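Local atomic coordinates of diphthine synthase (Aeropyrum pernix, PDB entry 1WDE), a protein that probably uses S-adenosyl-L-methionine to trimethylate the modified target histidine of translation elongation factor 2, forming diphthine, the second step of diphthamide biosynthesis. Residues 15-20 with 216-221; 37-42 with 88-93. All coordinates share one frame; numbering follows the deposited sequence.

Interaction 1 (15-20 with 216-221)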
loop_
_atom_site.group_PDB
_atom_site.type_symbol
_atom_site.label_atom_id
_atom_site.label_comp_id
_atom_site.label_asym_id
_atom_site.label_seq_id
_atom_site.Cartn_x
_atom_site.Cartn_y
_atom_site.Cartn_z
ATOM N N TRP A 15 -11.254 -1.142 8.976
ATOM C CA TRP A 15 -11.061 -1.315 10.408
ATOM C C TRP A 15 -9.814 -0.620 10.993
ATOM O O TRP A 15 -9.610 -0.635 12.203
ATOM C CB TRP A 15 -10.983 -2.813 10.710
ATOM C CG TRP A 15 -11.492 -3.203 12.066
ATOM C CD1 TRP A 15 -10.773 -3.747 13.087
ATOM C CD2 TRP A 15 -12.847 -3.107 12.535
ATOM N NE1 TRP A 15 -11.593 -3.999 14.165
ATOM C CE2 TRP A 15 -12.869 -3.615 13.854
ATOM C CE3 TRP A 15 -14.041 -2.639 11.968
ATOM C CZ2 TRP A 15 -14.040 -3.670 14.620
ATOM C CZ3 TRP A 15 -15.209 -2.690 12.727
ATOM C CH2 TRP A 15 -15.197 -3.204 14.045
ATOM N N GLY A 16 -8.997 0.012 10.157
ATOM C CA GLY A 16 -7.778 0.619 10.679
ATOM C C GLY A 16 -6.733 -0.493 10.677
ATOM O O GLY A 16 -7.088 -1.657 10.511
ATOM N N TYR A 17 -5.457 -0.186 10.882
ATOM C CA TYR A 17 -4.462 -1.252 10.804
ATOM C C TYR A 17 -3.908 -1.789 12.117
ATOM O O TYR A 17 -2.945 -2.546 12.117
ATOM C CB TYR A 17 -3.303 -0.811 9.893
ATOM C CG TYR A 17 -2.632 0.451 10.366
ATOM C CD1 TYR A 17 -3.139 1.710 10.007
ATOM C CD2 TYR A 17 -1.518 0.399 11.200
ATOM C CE1 TYR A 17 -2.556 2.873 10.470
ATOM C CE2 TYR A 17 -0.920 1.574 11.678
ATOM C CZ TYR A 17 -1.444 2.803 11.309
ATOM O OH TYR A 17 -0.874 3.970 11.778
ATOM N N ALA A 18 -4.502 -1.409 13.237
ATOM C CA ALA A 18 -4.051 -1.912 14.526
ATOM C C ALA A 18 -5.172 -1.749 15.530
ATOM O O ALA A 18 -6.085 -0.964 15.316
ATOM C CB ALA A 18 -2.819 -1.143 15.010
ATOM N N PRO A 19 -5.133 -2.511 16.629
ATOM C CA PRO A 19 -6.206 -2.346 17.611
ATOM C C PRO A 19 -6.219 -0.903 18.123
ATOM O O PRO A 19 -5.167 -0.288 18.284
ATOM C CB PRO A 19 -5.852 -3.377 18.697
ATOM C CG PRO A 19 -4.415 -3.700 18.451
ATOM C CD PRO A 19 -4.290 -3.668 16.962
ATOM N N GLY A 20 -7.413 -0.358 18.340
ATOM C CA GLY A 20 -7.531 1.004 18.828
ATOM C C GLY A 20 -7.651 2.019 17.705
ATOM O O GLY A 20 -7.886 3.200 17.942
ATOM N N VAL A 216 9.162 3.025 5.823
ATOM C CA VAL A 216 8.260 3.393 6.916
ATOM C C VAL A 216 7.342 2.269 7.399
ATOM O O VAL A 216 6.880 1.453 6.618
ATOM C CB VAL A 216 7.328 4.571 6.491
ATOM C CG1 VAL A 216 6.637 5.185 7.733
ATOM C CG2 VAL A 216 8.115 5.617 5.734
ATOM N N GLU A 217 7.097 2.239 8.700
ATOM C CA GLU A 217 6.176 1.272 9.271
ATOM C C GLU A 217 5.189 2.106 10.072
ATOM O O GLU A 217 5.563 2.738 11.057
ATOM C CB GLU A 217 6.869 0.281 10.213
ATOM C CG GLU A 217 5.849 -0.697 10.839
ATOM C CD GLU A 217 6.480 -1.819 11.630
ATOM O OE1 GLU A 217 7.413 -1.533 12.418
ATOM O OE2 GLU A 217 6.033 -2.985 11.460
ATOM N N ALA A 218 3.938 2.153 9.633
ATOM C CA ALA A 218 2.956 2.922 10.381
ATOM C C ALA A 218 2.677 2.135 11.661
ATOM O O ALA A 218 2.690 0.902 11.645
ATOM C CB ALA A 218 1.671 3.089 9.561
ATOM N N GLY A 219 2.433 2.833 12.766
ATOM C CA GLY A 219 2.149 2.134 14.005
ATOM C C GLY A 219 0.935 2.673 14.739
ATOM O O GLY A 219 0.268 3.619 14.284
ATOM N N ALA A 220 0.646 2.051 15.877
ATOM C CA ALA A 220 -0.476 2.444 16.734
ATOM C C ALA A 220 -0.007 3.507 17.721
ATOM O O ALA A 220 1.190 3.648 17.977
ATOM C CB ALA A 220 -1.016 1.226 17.505
ATOM N N GLY A 221 -0.964 4.260 18.255
ATOM C CA GLY A 221 -0.666 5.304 19.214
ATOM C C GLY A 221 0.397 6.279 18.763
ATOM O O GLY A 221 1.111 6.842 19.584
#

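Interaction 2 (37-42 with 88-93)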
loop_
_atom_site.group_PDB
_atom_site.type_symbol
_atom_site.label_atom_id
_atom_site.label_comp_id
_atom_site.label_asym_id
_atom_site.label_seq_id
_atom_site.Cartn_x
_atom_site.Cartn_y
_atom_site.Cartn_z
ATOM N N TYR A 37 -18.188 -10.699 7.420
ATOM C CA TYR A 37 -17.100 -11.420 6.779
ATOM C C TYR A 37 -15.866 -10.592 7.082
ATOM O O TYR A 37 -15.918 -9.361 7.081
ATOM C CB TYR A 37 -17.314 -11.493 5.271
ATOM C CG TYR A 37 -18.511 -12.317 4.857
ATOM C CD1 TYR A 37 -18.473 -13.710 4.902
ATOM C CD2 TYR A 37 -19.684 -11.705 4.428
ATOM C CE1 TYR A 37 -19.579 -14.475 4.526
ATOM C CE2 TYR A 37 -20.792 -12.457 4.052
ATOM C CZ TYR A 37 -20.735 -13.840 4.101
ATOM O OH TYR A 37 -21.833 -14.580 3.720
ATOM N N VAL A 38 -14.760 -11.264 7.357
ATOM C CA VAL A 38 -13.519 -10.586 7.683
ATOM C C VAL A 38 -12.411 -11.163 6.820
ATOM O O VAL A 38 -12.198 -12.375 6.800
ATOM C CB VAL A 38 -13.167 -10.779 9.179
ATOM C CG1 VAL A 38 -11.848 -10.123 9.497
ATOM C CG2 VAL A 38 -14.256 -10.191 10.041
ATOM N N GLU A 39 -11.720 -10.301 6.086
ATOM C CA GLU A 39 -10.639 -10.766 5.237
ATOM C C GLU A 39 -9.339 -10.155 5.733
ATOM O O GLU A 39 -9.232 -8.946 5.925
ATOM C CB GLU A 39 -10.918 -10.426 3.757
ATOM C CG GLU A 39 -10.958 -8.956 3.383
ATOM C CD GLU A 39 -9.582 -8.403 3.052
ATOM O OE1 GLU A 39 -9.502 -7.239 2.598
ATOM O OE2 GLU A 39 -8.580 -9.130 3.241
ATOM N N SER A 40 -8.359 -11.015 5.973
ATOM C CA SER A 40 -7.075 -10.570 6.476
ATOM C C SER A 40 -5.943 -10.915 5.531
ATOM O O SER A 40 -4.793 -11.017 5.949
ATOM C CB SER A 40 -6.834 -11.198 7.846
ATOM O OG SER A 40 -7.466 -12.462 7.922
ATOM N N TYR A 41 -6.271 -11.085 4.253
ATOM C CA TYR A 41 -5.270 -11.423 3.249
ATOM C C TYR A 41 -4.742 -10.231 2.438
ATOM O O TYR A 41 -3.664 -10.319 1.846
ATOM C CB TYR A 41 -5.831 -12.488 2.299
ATOM C CG TYR A 41 -6.976 -12.025 1.427
ATOM C CD1 TYR A 41 -6.745 -11.269 0.277
ATOM C CD2 TYR A 41 -8.291 -12.358 1.741
ATOM C CE1 TYR A 41 -7.801 -10.860 -0.547
ATOM C CE2 TYR A 41 -9.356 -11.955 0.928
ATOM C CZ TYR A 41 -9.103 -11.207 -0.216
ATOM O OH TYR A 41 -10.146 -10.829 -1.037
ATOM N N THR A 42 -5.493 -9.130 2.397
ATOM C CA THR A 42 -5.058 -7.946 1.649
ATOM C C THR A 42 -4.051 -7.115 2.434
ATOM O O THR A 42 -3.480 -6.161 1.902
ATOM C CB THR A 42 -6.246 -7.000 1.279
ATOM O OG1 THR A 42 -6.965 -6.638 2.465
ATOM C CG2 THR A 42 -7.194 -7.671 0.283
ATOM N N VAL A 88 -18.270 -6.504 5.149
ATOM C CA VAL A 88 -16.987 -7.074 4.756
ATOM C C VAL A 88 -15.975 -6.136 5.399
ATOM O O VAL A 88 -15.945 -4.931 5.113
ATOM C CB VAL A 88 -16.802 -7.109 3.221
ATOM C CG1 VAL A 88 -15.393 -7.580 2.877
ATOM C CG2 VAL A 88 -17.822 -8.064 2.596
ATOM N N VAL A 89 -15.166 -6.689 6.293
ATOM C CA VAL A 89 -14.183 -5.898 7.015
ATOM C C VAL A 89 -12.759 -6.121 6.543
ATOM O O VAL A 89 -12.312 -7.254 6.387
ATOM C CB VAL A 89 -14.219 -6.202 8.505
ATOM C CG1 VAL A 89 -13.344 -5.208 9.258
ATOM C CG2 VAL A 89 -15.663 -6.144 9.014
ATOM N N THR A 90 -12.053 -5.013 6.344
ATOM C CA THR A 90 -10.667 -5.023 5.900
ATOM C C THR A 90 -9.806 -4.238 6.885
ATOM O O THR A 90 -10.262 -3.258 7.458
ATOM C CB THR A 90 -10.546 -4.362 4.497
ATOM O OG1 THR A 90 -11.275 -5.146 3.539
ATOM C CG2 THR A 90 -9.078 -4.266 4.063
ATOM N N ALA A 91 -8.575 -4.683 7.116
ATOM C CA ALA A 91 -7.689 -3.915 7.979
ATOM C C ALA A 91 -7.385 -2.683 7.095
ATOM O O ALA A 91 -7.361 -2.791 5.875
ATOM C CB ALA A 91 -6.402 -4.711 8.268
ATOM N N GLY A 92 -7.177 -1.519 7.685
ATOM C CA GLY A 92 -6.921 -0.348 6.861
ATOM C C GLY A 92 -8.214 0.203 6.275
ATOM O O GLY A 92 -9.206 0.357 6.984
ATOM N N ASP A 93 -8.209 0.502 4.983
ATOM C CA ASP A 93 -9.389 1.037 4.289
ATOM C C ASP A 93 -9.682 0.133 3.108
ATOM O O ASP A 93 -8.784 -0.181 2.331
ATOM C CB ASP A 93 -9.118 2.454 3.770
ATOM C CG ASP A 93 -10.329 3.073 3.097
ATOM O OD1 ASP A 93 -11.019 3.889 3.735
ATOM O OD2 ASP A 93 -10.594 2.731 1.936
HETATM O O HOH W 1 -7.566 -6.867 5.614
#

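Interaction 1 (15-20 with 216-221)
Y17 reaches from the loop after strand 9-14 to A218 and G219, just past strand 213-217, and so links the loops that follow a strand of each sheet in this tetrapyrrole-methylase fold. Its CG, set between the backbone N and the carbonyl carbon (chi1 58°), starts the ring on its way across to 216-221. The hydroxyl OH donates to G219 O at 2.8 Å, meeting that oxygen from above the carbonyl plane, 37° out of it. Beside this bond the packing is close: A218 CB lies 3.6 Å from Y17 CZ, approaching the ring obliquely, while G219 contributes its backbone, with CA in the ring plane at its edge and O as acceptor. The methyl of A218 is small enough to let the phenol come this near. A125 of helix 122-130 touches both Y17 and A218. A phenylalanine in place of Y17 would probably keep the ring against A218 but leave G219 O without this donor, weakening the tie between the loops. Toward solvent the contact thins out. P19 hardly takes part, and exposed A220, at a position inferred by similarity to bind S-adenosyl-L-methionine, meets the loop through its methyl: A18 CB lies 3.9 Å from A220 CB.

Interaction 2 (37-42 with 88-93)
E39 turns its side chain to meet T90: CG lies between the backbone N and the carbonyl carbon (chi1 65°), and a bend at chi2 (87°) turns the carboxylate toward T90 and toward the turn at Y41 and T42. T90 holds OG1 anti to its carbonyl carbon, and this hydroxyl donates to E39 OE1 at 2.9 Å, on the anti side and 31° out of the carboxylate plane. T42 OG1 also donates to E39 OE1, at 2.6 Å, on the syn lone pair of that oxygen. The other oxygen, OE2, accepts T42 N through its own syn lone pair and, weakly, Y41 N, while also lying over one face of the Y41 ring. An acid suits this place because its two oxygens can serve several donors; H100 NE2 is also bonded to OE1, which would probably favour the charged carboxylate. Below it, strands 35-39 and 85-90 run side by side in the parallel sheet of the N-terminal part of the tetrapyrrole-methylase fold. V89 N donates to Y37 O at 2.9 Å, and E39 N to V89 O at 3.1 Å. Branched V38 and V89 suit extended backbone and share one face of the sheet, V38 CG2 lying 4.3 Å from V89 CB. Where the chains diverge beyond E39 and T90, a water takes over, donating to E39 O and T42 OG1 and accepting from A91 N, 2.8 Å away.

Interactions 1 and 2 lie with their centres about 14 Å apart, and they touch through residues 15-16 and 89-92. Strand 9-14 neighbours strand 85-90 in the parallel sheet, and where it runs out W15 and G16 both face G92 in a classic beta bulge, with G16 O 2.8 Å from G92 N, a probable hydrogen bond. Along the chain the order is 15-20, 37-42, 88-93, 216-221, so interaction 2 builds the first sheet internally, whereas interaction 1 reaches from the loop after one of its strands to the loop after a strand of the second. Both contain positions predicted to bind S-adenosyl-L-methionine, D93 and A220, consistent with a cofactor site between the two sheets.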